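Local coordinates for protein probable dehydrogenase (Bordetella bronchiseptica, PDB 3MOI) that is a probable dehydrogenase of the GFO/IDH/MocA oxidoreductase family, likely using a nicotinamide adenine dinucleotide bound by its Rossmann domain to oxidise or reduce an unassigned substrate, at residues V116-G121 and R360-G365; M147-N152 and V302-C307; Q178-I183 and E370-V375; I194-A199 and M217-D222. All blocks are in the same frame, centred on the assembly; numbering follows the deposited sequence.

Contact 1: V116-G121 and R360-G365; sequences VHLVVG and RDARWG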
loop_
_atom_site.group_PDB
_atom_site.type_symbol
_atom_site.label_atom_id
_atom_site.label_comp_id
_atom_site.label_asym_id
_atom_site.label_seq_id
_atom_site.Cartn_x
_atom_site.Cartn_y
_atom_site.Cartn_z
ATOM N N VAL A 116 -26.958 17.821 23.539
ATOM C CA VAL A 116 -27.254 16.471 23.087
ATOM C C VAL A 116 -25.996 15.728 22.638
ATOM O O VAL A 116 -24.971 16.359 22.412
ATOM C CB VAL A 116 -28.335 16.458 21.962
ATOM C CG1 VAL A 116 -29.615 17.173 22.427
ATOM C CG2 VAL A 116 -27.802 16.953 20.688
ATOM N N HIS A 117 -26.079 14.404 22.510
ATOM C CA HIS A 117 -24.990 13.621 21.976
ATOM C C HIS A 117 -25.205 13.312 20.527
ATOM O O HIS A 117 -26.326 12.975 20.141
ATOM C CB HIS A 117 -24.837 12.313 22.714
ATOM C CG HIS A 117 -24.422 12.498 24.134
ATOM N ND1 HIS A 117 -25.308 12.400 25.198
ATOM C CD2 HIS A 117 -23.232 12.839 24.667
ATOM C CE1 HIS A 117 -24.662 12.629 26.325
ATOM N NE2 HIS A 117 -23.400 12.882 26.031
ATOM N N LEU A 118 -24.117 13.375 19.758
ATOM C CA LEU A 118 -24.124 13.095 18.344
ATOM C C LEU A 118 -23.045 12.146 18.011
ATOM O O LEU A 118 -21.967 12.351 18.414
ATOM C CB LEU A 118 -23.807 14.375 17.510
ATOM C CG LEU A 118 -23.746 14.093 15.973
ATOM C CD1 LEU A 118 -24.444 15.232 15.076
ATOM C CD2 LEU A 118 -22.342 13.869 15.548
ATOM N N VAL A 119 -23.312 11.154 17.189
ATOM C CA VAL A 119 -22.289 10.308 16.623
ATOM C C VAL A 119 -22.440 10.305 15.100
ATOM O O VAL A 119 -23.562 10.222 14.599
ATOM C CB VAL A 119 -22.515 8.834 17.085
ATOM C CG1 VAL A 119 -21.805 7.781 16.111
ATOM C CG2 VAL A 119 -22.132 8.645 18.527
ATOM N N VAL A 120 -21.340 10.250 14.351
ATOM C CA VAL A 120 -21.428 9.977 12.903
ATOM C C VAL A 120 -20.841 8.621 12.518
ATOM O O VAL A 120 -19.734 8.381 12.949
ATOM C CB VAL A 120 -20.715 11.187 12.150
ATOM C CG1 VAL A 120 -20.061 12.183 13.079
ATOM C CG2 VAL A 120 -19.779 10.774 11.035
ATOM N N GLY A 121 -21.416 7.714 11.714
ATOM C CA GLY A 121 -22.800 7.645 11.203
ATOM C C GLY A 121 -23.028 6.241 10.632
ATOM O O GLY A 121 -23.942 5.978 9.905
ATOM N N ARG A 360 -16.684 9.933 17.911
ATOM C CA ARG A 360 -16.980 10.475 16.628
ATOM C C ARG A 360 -18.094 11.539 16.677
ATOM O O ARG A 360 -19.208 11.396 16.109
ATOM C CB ARG A 360 -17.339 9.364 15.668
ATOM C CG ARG A 360 -16.219 8.305 15.523
ATOM C CD ARG A 360 -16.672 7.054 14.803
ATOM N NE ARG A 360 -15.670 6.003 14.997
ATOM C CZ ARG A 360 -15.464 5.311 16.125
ATOM N NH1 ARG A 360 -16.222 5.482 17.206
ATOM N NH2 ARG A 360 -14.502 4.414 16.153
ATOM N N ASP A 361 -17.771 12.642 17.330
ATOM C CA ASP A 361 -18.766 13.662 17.519
ATOM C C ASP A 361 -18.751 14.614 16.304
ATOM O O ASP A 361 -18.171 14.331 15.256
ATOM C CB ASP A 361 -18.485 14.394 18.825
ATOM C CG ASP A 361 -17.324 15.342 18.702
ATOM O OD1 ASP A 361 -16.359 15.036 17.945
ATOM O OD2 ASP A 361 -17.419 16.439 19.323
ATOM N N ALA A 362 -19.406 15.749 16.441
ATOM C CA ALA A 362 -19.518 16.674 15.286
ATOM C C ALA A 362 -18.127 17.244 14.957
ATOM O O ALA A 362 -17.821 17.382 13.776
ATOM C CB ALA A 362 -20.531 17.713 15.511
ATOM N N ARG A 363 -17.266 17.476 15.971
ATOM C CA ARG A 363 -15.940 18.018 15.720
ATOM C C ARG A 363 -15.061 17.013 15.024
ATOM O O ARG A 363 -14.214 17.387 14.281
ATOM C CB ARG A 363 -15.272 18.491 16.992
ATOM C CG ARG A 363 -15.763 19.855 17.458
ATOM C CD ARG A 363 -15.609 20.036 18.969
ATOM N NE ARG A 363 -16.275 21.235 19.419
ATOM C CZ ARG A 363 -15.766 22.474 19.325
ATOM N NH1 ARG A 363 -14.575 22.670 18.824
ATOM N NH2 ARG A 363 -16.469 23.518 19.759
ATOM N N TRP A 364 -15.275 15.734 15.248
ATOM C CA TRP A 364 -14.489 14.730 14.633
ATOM C C TRP A 364 -14.894 14.681 13.193
ATOM O O TRP A 364 -14.071 14.583 12.316
ATOM C CB TRP A 364 -14.757 13.428 15.344
ATOM C CG TRP A 364 -14.389 12.176 14.633
ATOM C CD1 TRP A 364 -15.016 11.622 13.548
ATOM C CD2 TRP A 364 -13.414 11.234 15.046
ATOM N NE1 TRP A 364 -14.402 10.439 13.192
ATOM C CE2 TRP A 364 -13.426 10.176 14.113
ATOM C CE3 TRP A 364 -12.504 11.189 16.101
ATOM C CZ2 TRP A 364 -12.605 9.091 14.238
ATOM C CZ3 TRP A 364 -11.696 10.135 16.209
ATOM C CH2 TRP A 364 -11.727 9.097 15.286
ATOM N N GLY A 365 -16.185 14.738 12.947
ATOM C CA GLY A 365 -16.733 14.856 11.586
ATOM C C GLY A 365 -16.167 16.031 10.789
ATOM O O GLY A 365 -15.645 15.829 9.653
#

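Contact 2: M147-N152 and V302-C307; sequences MLNCFN and VMLVTC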
loop_
_atom_site.group_PDB
_atom_site.type_symbol
_atom_site.label_atom_id
_atom_site.label_comp_id
_atom_site.label_asym_id
_atom_site.label_seq_id
_atom_site.Cartn_x
_atom_site.Cartn_y
_atom_site.Cartn_z
ATOM N N MET A 147 3.892 3.360 11.411
ATOM C CA MET A 147 3.309 3.657 10.131
ATOM C C MET A 147 2.117 2.762 9.909
ATOM O O MET A 147 2.078 1.719 10.452
ATOM C CB MET A 147 4.336 3.537 8.989
ATOM C CG MET A 147 4.763 2.101 8.491
ATOM S SD MET A 147 5.915 2.116 7.081
ATOM C CE MET A 147 6.154 0.354 7.081
ATOM N N LEU A 148 1.118 3.211 9.168
ATOM C CA LEU A 148 0.015 2.365 8.745
ATOM C C LEU A 148 -0.022 2.274 7.243
ATOM O O LEU A 148 0.341 3.215 6.571
ATOM C CB LEU A 148 -1.311 2.990 9.150
ATOM C CG LEU A 148 -1.785 2.834 10.589
ATOM C CD1 LEU A 148 -1.114 3.931 11.396
ATOM C CD2 LEU A 148 -3.241 2.942 10.599
ATOM N N ASN A 149 -0.550 1.178 6.716
ATOM C CA ASN A 149 -0.759 1.055 5.272
ATOM C C ASN A 149 -2.159 0.566 4.981
ATOM O O ASN A 149 -2.496 -0.504 5.347
ATOM C CB ASN A 149 0.287 0.083 4.749
ATOM C CG ASN A 149 0.312 -0.021 3.233
ATOM O OD1 ASN A 149 -0.309 0.767 2.532
ATOM N ND2 ASN A 149 1.065 -0.996 2.720
ATOM N N CYS A 150 -3.006 1.362 4.366
ATOM C CA CYS A 150 -4.365 0.947 4.069
ATOM C C CYS A 150 -4.565 1.020 2.587
ATOM O O CYS A 150 -4.266 2.060 2.016
ATOM C CB CYS A 150 -5.381 1.929 4.726
ATOM S SG CYS A 150 -5.018 2.121 6.497
ATOM N N PHE A 151 -5.166 0.001 1.977
ATOM C CA PHE A 151 -5.607 0.149 0.592
ATOM C C PHE A 151 -6.898 -0.609 0.363
ATOM O O PHE A 151 -7.230 -1.507 1.110
ATOM C CB PHE A 151 -4.514 -0.265 -0.422
ATOM C CG PHE A 151 -4.038 -1.673 -0.234
ATOM C CD1 PHE A 151 -3.058 -1.967 0.708
ATOM C CD2 PHE A 151 -4.638 -2.725 -0.933
ATOM C CE1 PHE A 151 -2.653 -3.255 0.934
ATOM C CE2 PHE A 151 -4.253 -4.045 -0.706
ATOM C CZ PHE A 151 -3.252 -4.317 0.223
ATOM N N ASN A 152 -7.650 -0.208 -0.653
ATOM C CA ASN A 152 -8.915 -0.828 -0.990
ATOM C C ASN A 152 -9.041 -0.602 -2.464
ATOM O O ASN A 152 -8.987 0.517 -2.870
ATOM C CB ASN A 152 -10.040 -0.138 -0.253
ATOM C CG ASN A 152 -11.311 -1.009 -0.146
ATOM O OD1 ASN A 152 -11.357 -2.098 -0.688
ATOM N ND2 ASN A 152 -12.355 -0.499 0.555
ATOM N N VAL A 302 -7.568 -3.619 3.007
ATOM C CA VAL A 302 -6.681 -4.111 4.009
ATOM C C VAL A 302 -5.991 -2.999 4.732
ATOM O O VAL A 302 -5.798 -1.938 4.208
ATOM C CB VAL A 302 -5.644 -5.130 3.475
ATOM C CG1 VAL A 302 -6.093 -5.792 2.116
ATOM C CG2 VAL A 302 -4.279 -4.571 3.511
ATOM N N MET A 303 -5.617 -3.262 5.968
ATOM C CA MET A 303 -5.098 -2.258 6.839
ATOM C C MET A 303 -3.980 -2.898 7.637
ATOM O O MET A 303 -4.258 -3.730 8.488
ATOM C CB MET A 303 -6.235 -1.756 7.741
ATOM C CG MET A 303 -7.299 -0.856 6.980
ATOM S SD MET A 303 -8.605 -0.006 7.970
ATOM C CE MET A 303 -7.896 -0.224 9.518
ATOM N N LEU A 304 -2.734 -2.521 7.333
ATOM C CA LEU A 304 -1.524 -3.070 7.940
ATOM C C LEU A 304 -0.812 -2.083 8.885
ATOM O O LEU A 304 -0.239 -1.087 8.444
ATOM C CB LEU A 304 -0.534 -3.514 6.809
ATOM C CG LEU A 304 -0.987 -4.706 5.917
ATOM C CD1 LEU A 304 -0.485 -4.719 4.487
ATOM C CD2 LEU A 304 -0.593 -5.995 6.600
ATOM N N VAL A 305 -0.817 -2.361 10.180
ATOM C CA VAL A 305 -0.342 -1.368 11.149
ATOM C C VAL A 305 0.987 -1.822 11.596
ATOM O O VAL A 305 1.067 -2.864 12.195
ATOM C CB VAL A 305 -1.263 -1.329 12.358
ATOM C CG1 VAL A 305 -0.794 -0.335 13.391
ATOM C CG2 VAL A 305 -2.659 -1.098 11.880
ATOM N N THR A 306 2.050 -1.094 11.329
ATOM C CA THR A 306 3.289 -1.646 11.733
ATOM C C THR A 306 3.808 -0.956 13.002
ATOM O O THR A 306 4.096 0.244 13.052
ATOM C CB THR A 306 4.312 -1.854 10.508
ATOM O OG1 THR A 306 5.523 -1.143 10.689
ATOM C CG2 THR A 306 3.732 -1.609 9.234
ATOM N N CYS A 307 3.844 -1.738 14.078
ATOM C CA CYS A 307 4.340 -1.264 15.349
ATOM C C CYS A 307 5.726 -1.796 15.657
ATOM O O CYS A 307 6.229 -2.622 14.950
ATOM C CB CYS A 307 3.376 -1.634 16.442
ATOM S SG CYS A 307 1.658 -1.411 15.992
#

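Contact 3: Q178-I183 and E370-V375; sequences QLPHQI and EVCLAV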
loop_
_atom_site.group_PDB
_atom_site.type_symbol
_atom_site.label_atom_id
_atom_site.label_comp_id
_atom_site.label_asym_id
_atom_site.label_seq_id
_atom_site.Cartn_x
_atom_site.Cartn_y
_atom_site.Cartn_z
ATOM N N GLN A 178 -15.954 7.432 0.242
ATOM C CA GLN A 178 -15.117 6.257 0.520
ATOM C C GLN A 178 -13.887 6.594 1.418
ATOM O O GLN A 178 -13.648 5.997 2.475
ATOM C CB GLN A 178 -14.707 5.631 -0.796
ATOM C CG GLN A 178 -15.868 4.946 -1.589
ATOM C CD GLN A 178 -16.338 3.648 -0.879
ATOM O OE1 GLN A 178 -17.216 3.672 -0.003
ATOM N NE2 GLN A 178 -15.701 2.548 -1.207
ATOM N N LEU A 179 -13.117 7.574 1.019
ATOM C CA LEU A 179 -11.953 7.946 1.773
ATOM C C LEU A 179 -12.276 8.195 3.279
ATOM O O LEU A 179 -11.483 7.865 4.149
ATOM C CB LEU A 179 -11.367 9.191 1.125
ATOM C CG LEU A 179 -10.163 9.004 0.206
ATOM C CD1 LEU A 179 -10.130 7.662 -0.536
ATOM C CD2 LEU A 179 -9.940 10.211 -0.732
ATOM N N PRO A 180 -13.458 8.756 3.593
ATOM C CA PRO A 180 -13.681 8.949 5.025
ATOM C C PRO A 180 -13.587 7.647 5.835
ATOM O O PRO A 180 -13.149 7.660 6.991
ATOM C CB PRO A 180 -15.080 9.622 5.112
ATOM C CG PRO A 180 -15.165 10.418 3.868
ATOM C CD PRO A 180 -14.424 9.501 2.786
ATOM N N HIS A 181 -13.926 6.521 5.233
ATOM C CA HIS A 181 -13.782 5.249 5.946
ATOM C C HIS A 181 -12.322 4.955 6.320
ATOM O O HIS A 181 -12.030 4.508 7.433
ATOM C CB HIS A 181 -14.373 4.108 5.128
ATOM C CG HIS A 181 -15.851 4.190 4.930
ATOM N ND1 HIS A 181 -16.739 4.380 5.978
ATOM C CD2 HIS A 181 -16.606 4.012 3.819
ATOM C CE1 HIS A 181 -17.975 4.402 5.506
ATOM N NE2 HIS A 181 -17.928 4.149 4.201
ATOM N N GLN A 182 -11.400 5.288 5.451
ATOM C CA GLN A 182 -10.014 5.064 5.770
ATOM C C GLN A 182 -9.539 6.129 6.730
ATOM O O GLN A 182 -8.830 5.849 7.693
ATOM C CB GLN A 182 -9.172 5.064 4.487
ATOM C CG GLN A 182 -9.491 3.890 3.581
ATOM C CD GLN A 182 -8.859 3.938 2.260
ATOM O OE1 GLN A 182 -8.921 4.938 1.608
ATOM N NE2 GLN A 182 -8.261 2.832 1.816
ATOM N N ILE A 183 -9.938 7.371 6.495
ATOM C CA ILE A 183 -9.440 8.419 7.309
ATOM C C ILE A 183 -9.923 8.148 8.721
ATOM O O ILE A 183 -9.159 8.249 9.653
ATOM C CB ILE A 183 -9.932 9.784 6.833
ATOM C CG1 ILE A 183 -9.393 10.124 5.437
ATOM C CG2 ILE A 183 -9.551 10.920 7.828
ATOM C CD1 ILE A 183 -10.080 11.365 4.849
ATOM N N GLU A 370 -12.262 18.171 6.878
ATOM C CA GLU A 370 -11.103 19.010 6.497
ATOM C C GLU A 370 -10.040 18.188 5.891
ATOM O O GLU A 370 -9.349 18.640 5.002
ATOM C CB GLU A 370 -10.533 19.796 7.644
ATOM C CG GLU A 370 -11.456 20.918 8.077
ATOM C CD GLU A 370 -11.070 21.579 9.382
ATOM O OE1 GLU A 370 -10.072 21.171 10.011
ATOM O OE2 GLU A 370 -11.752 22.548 9.795
ATOM N N VAL A 371 -9.898 16.953 6.357
ATOM C CA VAL A 371 -8.885 16.092 5.766
ATOM C C VAL A 371 -9.257 15.765 4.310
ATOM O O VAL A 371 -8.422 15.845 3.431
ATOM C CB VAL A 371 -8.693 14.812 6.583
ATOM C CG1 VAL A 371 -7.834 13.832 5.829
ATOM C CG2 VAL A 371 -8.119 15.154 7.995
ATOM N N CYS A 372 -10.510 15.431 4.047
ATOM C CA CYS A 372 -10.938 15.330 2.649
ATOM C C CYS A 372 -10.607 16.591 1.825
ATOM O O CYS A 372 -10.089 16.486 0.701
ATOM C CB CYS A 372 -12.443 15.130 2.549
ATOM S SG CYS A 372 -13.038 13.574 3.264
ATOM N N LEU A 373 -10.883 17.783 2.355
ATOM C CA LEU A 373 -10.594 19.017 1.584
ATOM C C LEU A 373 -9.108 19.131 1.309
ATOM O O LEU A 373 -8.711 19.600 0.242
ATOM C CB LEU A 373 -11.107 20.303 2.276
ATOM C CG LEU A 373 -12.670 20.369 2.386
ATOM C CD1 LEU A 373 -13.182 21.483 3.312
ATOM C CD2 LEU A 373 -13.349 20.463 1.029
ATOM N N ALA A 374 -8.286 18.658 2.229
ATOM C CA ALA A 374 -6.858 18.789 2.083
ATOM C C ALA A 374 -6.363 17.815 1.009
ATOM O O ALA A 374 -5.415 18.117 0.256
ATOM C CB ALA A 374 -6.153 18.598 3.435
ATOM N N VAL A 375 -7.034 16.679 0.870
ATOM C CA VAL A 375 -6.766 15.765 -0.251
ATOM C C VAL A 375 -7.077 16.464 -1.581
ATOM O O VAL A 375 -6.280 16.395 -2.541
ATOM C CB VAL A 375 -7.585 14.468 -0.131
ATOM C CG1 VAL A 375 -7.544 13.688 -1.456
ATOM C CG2 VAL A 375 -7.039 13.602 1.075
#

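Contact 4: I194-A199 and M217-D222; sequences ITAVRA and MLTLED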
loop_
_atom_site.group_PDB
_atom_site.type_symbol
_atom_site.label_atom_id
_atom_site.label_comp_id
_atom_site.label_asym_id
_atom_site.label_seq_id
_atom_site.Cartn_x
_atom_site.Cartn_y
_atom_site.Cartn_z
ATOM N N ILE A 194 -4.337 14.127 12.380
ATOM C CA ILE A 194 -3.693 14.182 11.115
ATOM C C ILE A 194 -3.200 15.607 10.926
ATOM O O ILE A 194 -4.001 16.518 10.862
ATOM C CB ILE A 194 -4.707 13.800 10.034
ATOM C CG1 ILE A 194 -5.130 12.344 10.248
ATOM C CG2 ILE A 194 -4.104 14.001 8.704
ATOM C CD1 ILE A 194 -6.280 11.829 9.436
ATOM N N THR A 195 -1.908 15.805 10.822
ATOM C CA THR A 195 -1.317 17.169 10.741
ATOM C C THR A 195 -0.789 17.527 9.369
ATOM O O THR A 195 -0.473 18.670 9.132
ATOM C CB THR A 195 -0.119 17.372 11.707
ATOM O OG1 THR A 195 0.839 16.339 11.460
ATOM C CG2 THR A 195 -0.578 17.288 13.177
ATOM N N ALA A 196 -0.696 16.585 8.446
ATOM C CA ALA A 196 -0.355 16.988 7.071
ATOM C C ALA A 196 -0.865 15.945 6.066
ATOM O O ALA A 196 -1.035 14.789 6.403
ATOM C CB ALA A 196 1.153 17.201 6.927
ATOM N N VAL A 197 -1.082 16.379 4.836
ATOM C CA VAL A 197 -1.692 15.572 3.791
ATOM C C VAL A 197 -0.980 15.837 2.485
ATOM O O VAL A 197 -0.984 16.994 1.999
ATOM C CB VAL A 197 -3.137 15.952 3.549
ATOM C CG1 VAL A 197 -3.713 15.060 2.480
ATOM C CG2 VAL A 197 -3.935 15.893 4.815
ATOM N N ARG A 198 -0.390 14.774 1.928
ATOM C CA ARG A 198 0.028 14.755 0.556
ATOM C C ARG A 198 -0.831 13.735 -0.190
ATOM O O ARG A 198 -0.780 12.532 0.142
ATOM C CB ARG A 198 1.502 14.354 0.470
ATOM C CG ARG A 198 2.043 14.219 -0.935
ATOM C CD ARG A 198 1.935 15.538 -1.738
ATOM N NE ARG A 198 2.412 15.341 -3.098
ATOM C CZ ARG A 198 1.639 15.331 -4.172
ATOM N NH1 ARG A 198 0.353 15.579 -4.029
ATOM N NH2 ARG A 198 2.169 15.098 -5.391
ATOM N N ALA A 199 -1.590 14.183 -1.198
ATOM C CA ALA A 199 -2.447 13.266 -1.981
ATOM C C ALA A 199 -2.518 13.637 -3.469
ATOM O O ALA A 199 -2.288 14.774 -3.817
ATOM C CB ALA A 199 -3.811 13.203 -1.398
ATOM N N MET A 217 -0.493 10.128 1.494
ATOM C CA MET A 217 0.297 9.932 2.654
ATOM C C MET A 217 -0.152 10.959 3.689
ATOM O O MET A 217 -0.041 12.214 3.487
ATOM C CB MET A 217 1.801 10.078 2.400
ATOM C CG MET A 217 2.564 9.329 3.554
ATOM S SD MET A 217 4.314 9.229 3.591
ATOM C CE MET A 217 4.366 9.467 1.922
ATOM N N LEU A 218 -0.580 10.428 4.817
ATOM C CA LEU A 218 -1.083 11.237 5.894
ATOM C C LEU A 218 -0.027 11.319 6.980
ATOM O O LEU A 218 0.421 10.267 7.514
ATOM C CB LEU A 218 -2.350 10.578 6.459
ATOM C CG LEU A 218 -3.742 10.868 5.879
ATOM C CD1 LEU A 218 -3.757 11.174 4.454
ATOM C CD2 LEU A 218 -4.791 9.787 6.244
ATOM N N THR A 219 0.383 12.521 7.334
ATOM C CA THR A 219 1.310 12.643 8.440
ATOM C C THR A 219 0.535 12.795 9.779
ATOM O O THR A 219 -0.335 13.633 9.913
ATOM C CB THR A 219 2.228 13.835 8.268
ATOM O OG1 THR A 219 2.956 13.672 7.048
ATOM C CG2 THR A 219 3.198 13.946 9.475
ATOM N N LEU A 220 0.869 11.979 10.761
ATOM C CA LEU A 220 0.238 12.062 12.038
ATOM C C LEU A 220 1.152 12.864 12.957
ATOM O O LEU A 220 2.202 13.361 12.615
ATOM C CB LEU A 220 -0.057 10.685 12.583
ATOM C CG LEU A 220 -0.856 9.744 11.684
ATOM C CD1 LEU A 220 -0.997 8.418 12.376
ATOM C CD2 LEU A 220 -2.220 10.279 11.331
ATOM N N GLU A 221 0.737 13.016 14.161
ATOM C CA GLU A 221 1.132 14.170 14.915
ATOM C C GLU A 221 2.388 13.843 15.668
ATOM O O GLU A 221 3.187 14.750 15.908
ATOM C CB GLU A 221 -0.056 14.527 15.792
ATOM C CG GLU A 221 0.092 15.382 16.962
ATOM C CD GLU A 221 -1.323 15.448 17.695
ATOM O OE1 GLU A 221 -2.059 14.369 17.855
ATOM O OE2 GLU A 221 -1.690 16.613 18.035
ATOM N N ASP A 222 2.604 12.572 16.028
ATOM C CA ASP A 222 3.868 12.217 16.709
ATOM C C ASP A 222 4.957 11.873 15.693
ATOM O O ASP A 222 6.008 11.437 16.074
ATOM C CB ASP A 222 3.674 11.092 17.758
ATOM C CG ASP A 222 3.507 9.683 17.120
ATOM O OD1 ASP A 222 3.349 9.621 15.866
ATOM O OD2 ASP A 222 3.532 8.644 17.872
#

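Contact 1: V116-G121 and R360-G365
Leu118 meets the start of helix 362-381 through one methyl: CD2 lies 3.6 Å from Ala362 N and 4.2 Å from Ala362 CB. CG, anti to the backbone N (chi1 178°), carries CD2 to the helix start. Strand 90-93 and helix 101-114 pack against the same leucine, joining it to the core of the nucleotide-binding domain. The carbonyl of Leu118 takes part as well, receiving a CA-H...O contact from Asp361.

At Val119 the backbone does the touching. Its CA approaches Arg360 O at 3.3 Å in a second CA-H...O contact, while the side chain sets off away from the helix start and packs on Thr344 and Glu347 of helix 340-352. Val120 then gives the one conventional hydrogen bond between the two segments, from its N to Arg360 O (3.0 Å), with the donor in the plane of the carbonyl. Val120 CG1 lies 3.2 Å from Arg360 O and 3.6 Å from Asp361 O. Arg360 starts out toward the strand, where CB and CD pass Val120 O, but its extended chain carries the guanidinium off to a salt bridge with Glu347 and a hydrogen bond to Ser125.

Asp361 is the N-cap residue: its OD1 accepts from Trp364 N at 3.0 Å, met from above the carboxylate plane. Arg360 CG lies above one face of the Trp364 ring, displaced toward its rim. Strand 118-120 is one of the two outermost strands of the parallel sheet, so the N-terminus of a late helix is docked onto the edge of a Rossmann fold.

Contact 2: M147-N152 and V302-C307
Phe151 and Val302 face each other in a hydrogen-bonded pair, and their side chains give the closest side-chain meeting between these two antiparallel strands. Phe151 CG lies between the backbone N and the carbonyl carbon (chi1 57°), which starts the ring on its way to the valine. Both methyls of Val302 reach the far end of the ring: CG2 is 3.3 Å from Phe151 CE1, a tight approach, and CG1 is 3.7 Å from Phe151 CZ. The valine approach is oblique, whereas Leu304 CD1 stands at the edge of the ring, near its plane.

Further along the same face, Met147 and Thr306 slant across one another. The extended methionine chain lays CG and CE beside the threonine, with CE 3.8 Å from Thr306 CG2. On the other face, Cys150 SG touches Met303 CG at 3.8 Å, and Leu148 CG meets Val305 CG2 at 4.2 Å.

Five backbone hydrogen bonds fix this register. Leu304 N to Asn149 O is the straightest (2.8 Å, 177° at the hydrogen), and Phe151 and Val302 bond to each other in both directions.

The face of Phe151 meets the second subunit, where the two Phe151 rings come together and Asn149 ND2 is hydrogen-bonded to Tyr153 OH of that subunit. The pair lies inside the mixed sheet, with strand 225-231 beyond 147-152 and strand 310-314 beyond 302-307. Helix 179-190 packs on the face of Leu148 and Met303.

Contact 3: Q178-I183 and E370-V375
Ile183 and Val371 carry the aliphatic part of this helix-to-helix contact, sliding past each other in opposite directions. Ile183 CD1 comes to 3.5 Å from Val371 CG1, and the other branch of the isoleucine, CG2, lies 3.9 Å from the same methyl. One valine methyl is thus gripped by both arms of Ile183. With CG1 anti to the backbone N (chi1 170°), Val371 presents this methyl to Ile183. One turn further along helix 362-381, Val375 CG1 reaches Leu179 CD2 more loosely, at 4.3 Å.

Beside this pair the contacts are made by sulfur. Cys372 SG is anti to its carbonyl carbon (chi1 -64°) and touches Pro180 CG at 3.9 Å and Ile183 CD1 at 4.0 Å. It bridges two residues of the opposing helix.

Two polar side chains look elsewhere: Gln182 NE2 is hydrogen-bonded to the backbone O of Val229, whereas Glu370 forms salt bridges with Arg101 and Arg387.

The short helical segments approach to 10.5 Å between axes and cross at 117°, so the touching is confined to a few apolar side chains. Ile183 also rests on Met228 and Ile194, and Val375 on Ala199. This is the helical layer covering one face of the mixed sheet in the alpha/beta C-terminal domain of the GFO/IDH/MocA family, to which the late helix 362-381 contributes.

Contact 4: I194-A199 and M217-D222
Thr195 and Thr219 are joined where a chi1 of 54° sets Thr195 OG1 between its backbone N and carbonyl carbon, within 3.3 Å of Thr219 O in a weak hydrogen bond. The same torsional choice leaves Thr195 CG2 anti to the carbonyl carbon; it touches Glu221 CB (3.8 Å), the two side chains crossing at about a right angle. Ile194 CG1 is likewise anti to its carbonyl carbon (chi1 -64°), 3.7 Å from Leu220 CD2, while Ile194 CD1 touches Leu218 CD2, the side chains slanting across one another.

Thr219 O also accepts from Thr195 N (2.8 Å), nearly along the C=O axis, and weakly from Ala196 N (3.3 Å). Two successive residues thus face one, a classic beta bulge. Regular antiparallel pairing resumes beyond it: Thr219 N donates to Ala196 O at 2.8 Å, and Arg198 and Met217 bond to each other in both directions.

The hairpin of strands 194-202 and 213-220 has two differing faces. Ile194 meets helices 179-190 and 362-381, Val197 the latter and Leu218 the former. On the other face Arg198 NE bonds to Gln384 of the second subunit and its NH2 to Thr219 OG1 of that subunit, and Thr219 reciprocates. The chemistry implies an apolar face that seats the helices and a face whose reciprocal polar bonds, with Met217 meeting its counterpart, help join the dimer.

How the contacts relate
Contact 1 closes the longest loop, from the edge strand of the Rossmann sheet to the start of helix 362-381; contacts 2 and 4 are nested within it, while contact 3 crosses it and uses the same helix. The centres of contacts 1 and 3 lie about 16 Å apart. Contacts 2 and 4, about 14 Å apart between centres, belong to the same mixed sheet and both meet the second subunit. Contact 3 touches each of them, through Gln182 beside Phe151 and through Ile183 on Ile194. Helix 362-381 thus runs from the Rossmann domain to the C-terminal sheet, linking a probable cofactor-binding domain to the domain that makes dimer contacts.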